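Local coordinates for protein linoleate 11-lipoxygenase (Gaeumannomyces graminis, PDB 5FX8) that uses a catalytic manganese ion to oxygenate linoleic and alpha-linolenic acids to their 11S- and 13R-hydroperoxides, at residues A[405-410]-A[576-581]; A[413-418]-A[465-470]; A[201-206]-A[210-215]. All coordinates share one frame; numbering follows the deposited sequence.

Contact 1: A[405-410]-A[576-581]; sequences IGAIRR and VEDTGR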
# COMPACT_ATOMS: atom_id res chain seq x y z
N ILE A 405 -9.79 -9.30 12.28
CA ILE A 405 -10.98 -8.58 12.71
C ILE A 405 -11.28 -8.89 14.16
O ILE A 405 -11.74 -8.01 14.89
CB ILE A 405 -12.16 -8.90 11.80
CG1 ILE A 405 -11.96 -8.26 10.44
CG2 ILE A 405 -13.42 -8.37 12.37
CD1 ILE A 405 -13.06 -8.53 9.40
N GLY A 406 -11.02 -10.12 14.61
CA GLY A 406 -11.17 -10.41 16.03
C GLY A 406 -10.31 -9.53 16.90
O GLY A 406 -10.76 -9.01 17.92
N ALA A 407 -9.05 -9.33 16.52
CA ALA A 407 -8.20 -8.47 17.32
C ALA A 407 -8.70 -7.03 17.30
O ALA A 407 -8.71 -6.34 18.33
CB ALA A 407 -6.77 -8.56 16.80
N ILE A 408 -9.14 -6.56 16.14
CA ILE A 408 -9.61 -5.19 16.02
C ILE A 408 -10.89 -5.00 16.83
O ILE A 408 -11.13 -3.95 17.41
CB ILE A 408 -9.83 -4.84 14.54
CG1 ILE A 408 -8.50 -4.89 13.78
CG2 ILE A 408 -10.57 -3.52 14.36
CD1 ILE A 408 -8.61 -4.49 12.34
N ARG A 409 -11.73 -6.02 16.86
CA ARG A 409 -13.02 -5.87 17.50
C ARG A 409 -12.85 -5.92 19.00
O ARG A 409 -13.43 -5.12 19.72
CB ARG A 409 -13.99 -6.93 17.02
CG ARG A 409 -15.33 -6.76 17.65
CD ARG A 409 -16.44 -7.54 17.03
NE ARG A 409 -17.68 -7.11 17.65
CZ ARG A 409 -18.54 -6.25 17.13
NH1 ARG A 409 -18.31 -5.73 15.92
NH2 ARG A 409 -19.63 -5.91 17.81
N ARG A 410 -11.99 -6.82 19.47
CA ARG A 410 -11.63 -6.77 20.88
C ARG A 410 -11.17 -5.38 21.26
O ARG A 410 -11.66 -4.80 22.24
CB ARG A 410 -10.58 -7.82 21.18
CG ARG A 410 -10.20 -7.88 22.63
CD ARG A 410 -9.07 -8.85 22.82
NE ARG A 410 -9.38 -10.15 22.21
CZ ARG A 410 -10.07 -11.11 22.82
NH1 ARG A 410 -10.52 -10.92 24.07
NH2 ARG A 410 -10.32 -12.25 22.20
N VAL A 576 -1.60 -4.88 20.51
CA VAL A 576 -0.23 -5.12 20.09
C VAL A 576 0.17 -6.57 20.30
O VAL A 576 0.87 -7.16 19.47
CB VAL A 576 0.71 -4.16 20.83
CG1 VAL A 576 2.14 -4.58 20.66
CG2 VAL A 576 0.48 -2.80 20.30
N GLU A 577 -0.22 -7.16 21.42
CA GLU A 577 0.16 -8.55 21.59
C GLU A 577 -0.64 -9.46 20.65
O GLU A 577 -0.08 -10.42 20.09
CB GLU A 577 0.00 -8.97 23.05
CG GLU A 577 0.12 -10.49 23.32
CD GLU A 577 1.50 -11.14 23.02
OE1 GLU A 577 1.94 -11.19 21.84
OE2 GLU A 577 2.13 -11.66 23.98
N ASP A 578 -1.93 -9.18 20.44
CA ASP A 578 -2.75 -10.03 19.58
C ASP A 578 -2.23 -10.03 18.15
O ASP A 578 -2.08 -11.09 17.52
CB ASP A 578 -4.20 -9.58 19.57
CG ASP A 578 -4.91 -9.81 20.87
OD1 ASP A 578 -4.37 -10.48 21.79
OD2 ASP A 578 -6.05 -9.31 20.98
N THR A 579 -1.98 -8.83 17.60
CA THR A 579 -1.42 -8.73 16.27
C THR A 579 0.02 -9.23 16.22
O THR A 579 0.50 -9.57 15.14
CB THR A 579 -1.50 -7.30 15.75
OG1 THR A 579 -0.79 -6.41 16.61
CG2 THR A 579 -2.94 -6.85 15.65
N GLY A 580 0.73 -9.30 17.34
CA GLY A 580 2.00 -10.00 17.33
C GLY A 580 1.82 -11.48 17.07
O GLY A 580 2.55 -12.08 16.28
N ARG A 581 0.83 -12.09 17.73
CA ARG A 581 0.54 -13.49 17.46
C ARG A 581 0.15 -13.69 16.01
O ARG A 581 0.63 -14.61 15.34
CB ARG A 581 -0.59 -13.99 18.36
CG ARG A 581 -0.16 -14.65 19.63
CD ARG A 581 -1.34 -14.82 20.57
NE ARG A 581 -2.24 -15.91 20.19
CZ ARG A 581 -2.26 -17.12 20.75
NH1 ARG A 581 -1.41 -17.42 21.73
NH2 ARG A 581 -3.12 -18.03 20.32
O HOH W 1 -7.15 -6.82 20.53
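Asp578 reaches over from helix 566-587 to meet Ala407 and Arg410 of helix 396-420, and its side chain is worth following outward. CB comes first, packing on the methyl of Ala407 with CB to CB at 3.9 Å; this is also the place where the two backbones come nearest, the CA atoms of Ala407 and Asp578 lying 6.1 Å apart. CG then swings away from the carbonyl carbon and lies beside the backbone N (chi1 -69°), which carries the carboxylate along the gap between the helices. There the two oxygens part company. OD1 stays with its own helix, in a salt bridge to NE of Arg574 one turn earlier, while OD2 faces the other helix. A water donates to Asp578 OD2 at 2.8 Å and also donates to the carbonyl oxygen of Ala407 at 2.7 Å, so it bridges side chain and backbone. In a direction nearly at right angles to the water, Arg410 NE forms a long salt bridge to Asp578 OD2 at 3.6 Å. The Arg410 chain leaves its backbone extended and bends at chi3 (-51°), which turns the guanidinium plane 81° from the carboxylate; this is no flat two-pronged pairing. From the next residue, Thr579 CG2 adds a looser touch on Ala407 CB at 4.3 Å.

The short segments run antiparallel with axes 9.6 Å apart, joining two long helices of the lipoxygenase catalytic domain. A weak, long ion pair also links Arg410 NH1 to Glu259 of the zonadhesin chain. Arg574 is the carboxylate's main partner, Arg410 the distant one, and Asp578 probably offsets these two neighbouring positive charges; whatever attraction it adds between the helices probably comes from the bridging water and the long charge pair.

Contact 2: A[413-418]-A[465-470]; sequences QAFVDS and DVLTHV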
# COMPACT_ATOMS: atom_id res chain seq x y z
N GLN A 413 -14.10 -2.86 21.20
CA GLN A 413 -14.99 -3.11 22.33
C GLN A 413 -14.42 -2.52 23.60
O GLN A 413 -15.11 -1.83 24.35
CB GLN A 413 -15.24 -4.60 22.48
CG GLN A 413 -16.31 -4.90 23.50
CD GLN A 413 -17.72 -4.67 22.97
OE1 GLN A 413 -18.16 -5.34 22.04
NE2 GLN A 413 -18.44 -3.71 23.57
N ALA A 414 -13.13 -2.75 23.85
CA ALA A 414 -12.57 -2.16 25.05
C ALA A 414 -12.50 -0.64 24.94
O ALA A 414 -12.65 0.05 25.95
CB ALA A 414 -11.20 -2.75 25.35
N PHE A 415 -12.30 -0.10 23.75
CA PHE A 415 -12.24 1.35 23.59
C PHE A 415 -13.58 2.00 23.86
O PHE A 415 -13.65 3.04 24.52
CB PHE A 415 -11.73 1.69 22.18
CG PHE A 415 -11.93 3.11 21.78
CD1 PHE A 415 -11.28 4.13 22.44
CD2 PHE A 415 -12.76 3.44 20.75
CE1 PHE A 415 -11.47 5.42 22.10
CE2 PHE A 415 -12.94 4.76 20.38
CZ PHE A 415 -12.30 5.74 21.06
N VAL A 416 -14.66 1.40 23.36
CA VAL A 416 -16.00 1.94 23.57
C VAL A 416 -16.39 1.80 25.03
O VAL A 416 -16.90 2.76 25.62
CB VAL A 416 -17.01 1.25 22.64
CG1 VAL A 416 -18.43 1.67 22.96
CG2 VAL A 416 -16.73 1.62 21.24
N ASP A 417 -16.12 0.64 25.64
CA ASP A 417 -16.40 0.50 27.06
C ASP A 417 -15.59 1.49 27.88
O ASP A 417 -16.09 2.06 28.85
CB ASP A 417 -16.13 -0.93 27.53
CG ASP A 417 -17.13 -1.95 26.97
OD1 ASP A 417 -18.28 -1.61 26.60
OD2 ASP A 417 -16.73 -3.13 26.92
N SER A 418 -14.34 1.75 27.51
CA SER A 418 -13.56 2.72 28.26
C SER A 418 -14.12 4.13 28.13
O SER A 418 -14.10 4.91 29.08
CB SER A 418 -12.10 2.66 27.81
OG SER A 418 -11.39 3.84 28.15
N ASP A 465 -19.39 -2.01 15.77
CA ASP A 465 -19.39 -2.49 14.39
C ASP A 465 -18.82 -1.45 13.44
O ASP A 465 -17.99 -1.77 12.59
CB ASP A 465 -20.79 -2.84 13.94
CG ASP A 465 -21.29 -4.10 14.55
OD1 ASP A 465 -20.49 -4.86 15.15
OD2 ASP A 465 -22.52 -4.32 14.42
N VAL A 466 -19.27 -0.21 13.58
CA VAL A 466 -18.78 0.87 12.73
C VAL A 466 -17.27 1.03 12.84
O VAL A 466 -16.55 1.01 11.84
CB VAL A 466 -19.53 2.17 13.07
CG1 VAL A 466 -18.86 3.38 12.46
CG2 VAL A 466 -20.93 2.06 12.59
N LEU A 467 -16.77 1.16 14.07
CA LEU A 467 -15.34 1.38 14.28
C LEU A 467 -14.51 0.16 13.86
O LEU A 467 -13.41 0.31 13.30
CB LEU A 467 -15.09 1.74 15.73
CG LEU A 467 -15.87 2.93 16.27
CD1 LEU A 467 -15.50 3.28 17.69
CD2 LEU A 467 -15.68 4.15 15.36
N THR A 468 -15.03 -1.04 14.09
CA THR A 468 -14.34 -2.24 13.61
C THR A 468 -14.27 -2.27 12.09
O THR A 468 -13.23 -2.59 11.52
CB THR A 468 -15.05 -3.47 14.14
OG1 THR A 468 -15.21 -3.31 15.54
CG2 THR A 468 -14.22 -4.68 13.91
N HIS A 469 -15.36 -1.95 11.43
CA HIS A 469 -15.37 -2.01 9.99
C HIS A 469 -14.46 -0.95 9.39
O HIS A 469 -13.81 -1.20 8.37
CB HIS A 469 -16.80 -1.87 9.49
CG HIS A 469 -16.94 -2.15 8.05
ND1 HIS A 469 -16.58 -3.35 7.48
CD2 HIS A 469 -17.37 -1.36 7.04
CE1 HIS A 469 -16.80 -3.29 6.18
NE2 HIS A 469 -17.28 -2.10 5.89
N VAL A 470 -14.37 0.23 10.01
CA VAL A 470 -13.45 1.21 9.45
C VAL A 470 -12.01 0.75 9.62
O VAL A 470 -11.24 0.73 8.66
CB VAL A 470 -13.66 2.61 10.04
CG1 VAL A 470 -12.60 3.50 9.48
CG2 VAL A 470 -15.00 3.14 9.67
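Two residues before Leu467, whose side chain meets Phe415 and Val416, the carboxylate of Asp465 makes a salt bridge, OD1 to NH1 of Arg409. That bond ties helix 460-481 to an earlier turn of helix 396-420, and the contact between 413-418 and 465-470 lies beside it as a purely apolar one.

Leu467 does the reaching. With CG anti to its own carbonyl carbon (chi1 -55°) and CD1 extended from CA (chi2 -176°), the side chain stretches toward the other helix, and a single methyl, CD1, makes both touches. It comes up to the edge of the Phe415 ring, close to the ring plane, with Leu467 CD1 4.0 Å from Phe415 CE2 and 4.1 Å from Phe415 CD2. The leucine chain stands roughly at right angles to the phenylalanine, so this is a methyl against the rim rather than over the face. One residue further along, CG2 of Val416 lies 4.1 Å from the same Leu467 CD1, and the valine slants across the leucine.

Helices 396-420 and 460-481 belong to the mostly helical catalytic domain of the lipoxygenase fold. The second of them carries the manganese ligand His478 about two turns beyond 465-470, and Asn482, another ligand, follows just after its end.

Other residues extend the packing. Met412 and Val314 touch Leu467, while helix 313-321 supplies Pro313 and Val317 against Phe415. Val416 also touches Leu463 and Val464, one turn back along the helix that bears Leu467.

Contact 3: A[201-206]-A[210-215]; sequences TTLEAL and GRLFLV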
# COMPACT_ATOMS: atom_id res chain seq x y z
N THR A 201 -19.70 -35.43 -13.07
CA THR A 201 -21.12 -35.23 -12.84
C THR A 201 -21.60 -34.23 -13.89
O THR A 201 -20.96 -34.08 -14.93
CB THR A 201 -21.36 -34.84 -11.36
OG1 THR A 201 -22.74 -34.58 -11.09
CG2 THR A 201 -20.51 -33.64 -10.93
N THR A 202 -22.73 -33.58 -13.66
CA THR A 202 -23.27 -32.65 -14.64
C THR A 202 -23.38 -31.25 -14.07
O THR A 202 -23.41 -31.06 -12.85
CB THR A 202 -24.65 -33.07 -15.12
OG1 THR A 202 -25.58 -32.85 -14.05
CG2 THR A 202 -24.65 -34.51 -15.48
N LEU A 203 -23.49 -30.28 -14.97
CA LEU A 203 -23.77 -28.91 -14.55
C LEU A 203 -25.09 -28.82 -13.80
O LEU A 203 -25.21 -28.06 -12.84
CB LEU A 203 -23.81 -27.97 -15.75
CG LEU A 203 -22.50 -27.46 -16.34
CD1 LEU A 203 -22.86 -26.39 -17.28
CD2 LEU A 203 -21.59 -26.91 -15.30
N GLU A 204 -26.11 -29.56 -14.24
CA GLU A 204 -27.37 -29.54 -13.52
C GLU A 204 -27.19 -30.05 -12.10
O GLU A 204 -27.63 -29.41 -11.14
CB GLU A 204 -28.41 -30.36 -14.27
CG GLU A 204 -28.84 -29.73 -15.60
CD GLU A 204 -27.76 -29.75 -16.74
OE1 GLU A 204 -26.91 -30.67 -16.81
OE2 GLU A 204 -27.79 -28.82 -17.60
N ALA A 205 -26.51 -31.19 -11.94
CA ALA A 205 -26.35 -31.74 -10.60
C ALA A 205 -25.44 -30.88 -9.75
O ALA A 205 -25.69 -30.68 -8.56
CB ALA A 205 -25.82 -33.17 -10.66
N LEU A 206 -24.37 -30.34 -10.34
CA LEU A 206 -23.51 -29.45 -9.58
C LEU A 206 -24.27 -28.22 -9.14
O LEU A 206 -24.09 -27.74 -8.02
CB LEU A 206 -22.29 -29.07 -10.39
CG LEU A 206 -21.26 -30.17 -10.53
CD1 LEU A 206 -20.23 -29.76 -11.56
CD2 LEU A 206 -20.61 -30.42 -9.21
N GLY A 210 -25.61 -27.06 -4.98
CA GLY A 210 -24.95 -25.90 -4.41
C GLY A 210 -23.44 -25.97 -4.47
O GLY A 210 -22.78 -25.43 -3.59
N ARG A 211 -22.87 -26.62 -5.49
CA ARG A 211 -21.43 -26.77 -5.64
C ARG A 211 -20.86 -25.94 -6.79
O ARG A 211 -19.68 -26.07 -7.07
CB ARG A 211 -21.07 -28.24 -5.85
CG ARG A 211 -21.72 -29.16 -4.86
CD ARG A 211 -21.31 -30.60 -5.01
NE ARG A 211 -20.09 -30.93 -4.29
CZ ARG A 211 -20.03 -31.58 -3.13
NH1 ARG A 211 -21.13 -31.98 -2.52
NH2 ARG A 211 -18.87 -31.83 -2.57
N LEU A 212 -21.65 -25.08 -7.44
CA LEU A 212 -21.18 -24.22 -8.52
C LEU A 212 -21.03 -22.78 -8.05
O LEU A 212 -21.93 -22.24 -7.39
CB LEU A 212 -22.12 -24.25 -9.72
CG LEU A 212 -22.05 -25.38 -10.75
CD1 LEU A 212 -22.84 -24.96 -11.93
CD2 LEU A 212 -20.65 -25.70 -11.16
N PHE A 213 -19.93 -22.15 -8.43
CA PHE A 213 -19.58 -20.79 -8.05
C PHE A 213 -19.19 -20.03 -9.31
O PHE A 213 -18.68 -20.60 -10.26
CB PHE A 213 -18.41 -20.76 -7.08
CG PHE A 213 -18.64 -21.52 -5.82
CD1 PHE A 213 -18.49 -22.90 -5.79
CD2 PHE A 213 -18.97 -20.86 -4.66
CE1 PHE A 213 -18.69 -23.58 -4.62
CE2 PHE A 213 -19.16 -21.55 -3.50
CZ PHE A 213 -19.03 -22.92 -3.49
N LEU A 214 -19.41 -18.72 -9.29
CA LEU A 214 -19.28 -17.90 -10.49
C LEU A 214 -18.47 -16.66 -10.20
O LEU A 214 -18.67 -16.02 -9.17
CB LEU A 214 -20.64 -17.48 -11.02
CG LEU A 214 -20.65 -16.45 -12.16
CD1 LEU A 214 -19.94 -16.97 -13.37
CD2 LEU A 214 -22.05 -16.14 -12.51
N VAL A 215 -17.57 -16.30 -11.10
CA VAL A 215 -16.99 -14.97 -11.16
C VAL A 215 -17.44 -14.33 -12.47
O VAL A 215 -17.17 -14.87 -13.55
CB VAL A 215 -15.47 -15.01 -11.09
CG1 VAL A 215 -14.90 -13.61 -11.25
CG2 VAL A 215 -15.05 -15.61 -9.80
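Leu212 sets its side chain at about a right angle to both Leu206 and Leu203; CG and CD2 serve Leu206, CD1 serves Leu203. CG lies 3.7 Å from CB of Leu206, and CD2 follows close by, at 3.8 Å from the same Leu206 CB. The other branch points to the preceding turn, where Leu212 CD1 sits 4.1 Å from Leu203 CD2. Leu206 is itself crossed at about a right angle by Arg211, whose CB comes to 4.0 Å from Leu206 CD2 before the chain leads away to bond NE to the carbonyl of Leu240.

The turn between helix and strand brings these side chains together. Gly210, with positive phi (62°), is the C-prime residue of a Schellman motif closing helix 203-208, in which Arg211 N donates to Leu206 O at 3.0 Å. At the other end Thr202 is the N-cap, its OG1 accepting from Ala205 N at 2.8 Å. The chain then enters strand 212-216 of an antiparallel sheet, and Leu250 of strand 246-253 touches all three leucines. The short helix is therefore capped by polar bonds at its ends, while the leucine side chains add apolar packing between helix and sheet.

Overall arrangement
Contacts 1 and 2 are neighbours on one long helix, 396-420, with centres 13 Å apart. Its earlier turns pack on helix 566-587 and also on helix 460-481, which continues along its later turns in contact 2; Thr468 of contact 2 packs its CG2 3.9 Å from CG2 of Ile408 in contact 1. Contact 3 stands apart, in the region of the five-stranded antiparallel sheet, its centre about 37 Å from that of contact 1 and about 40 Å from that of contact 2, and closes earlier in the chain than either opens. None lies at the manganese site, though helix 460-481 runs on from contact 2 to the ligand His478.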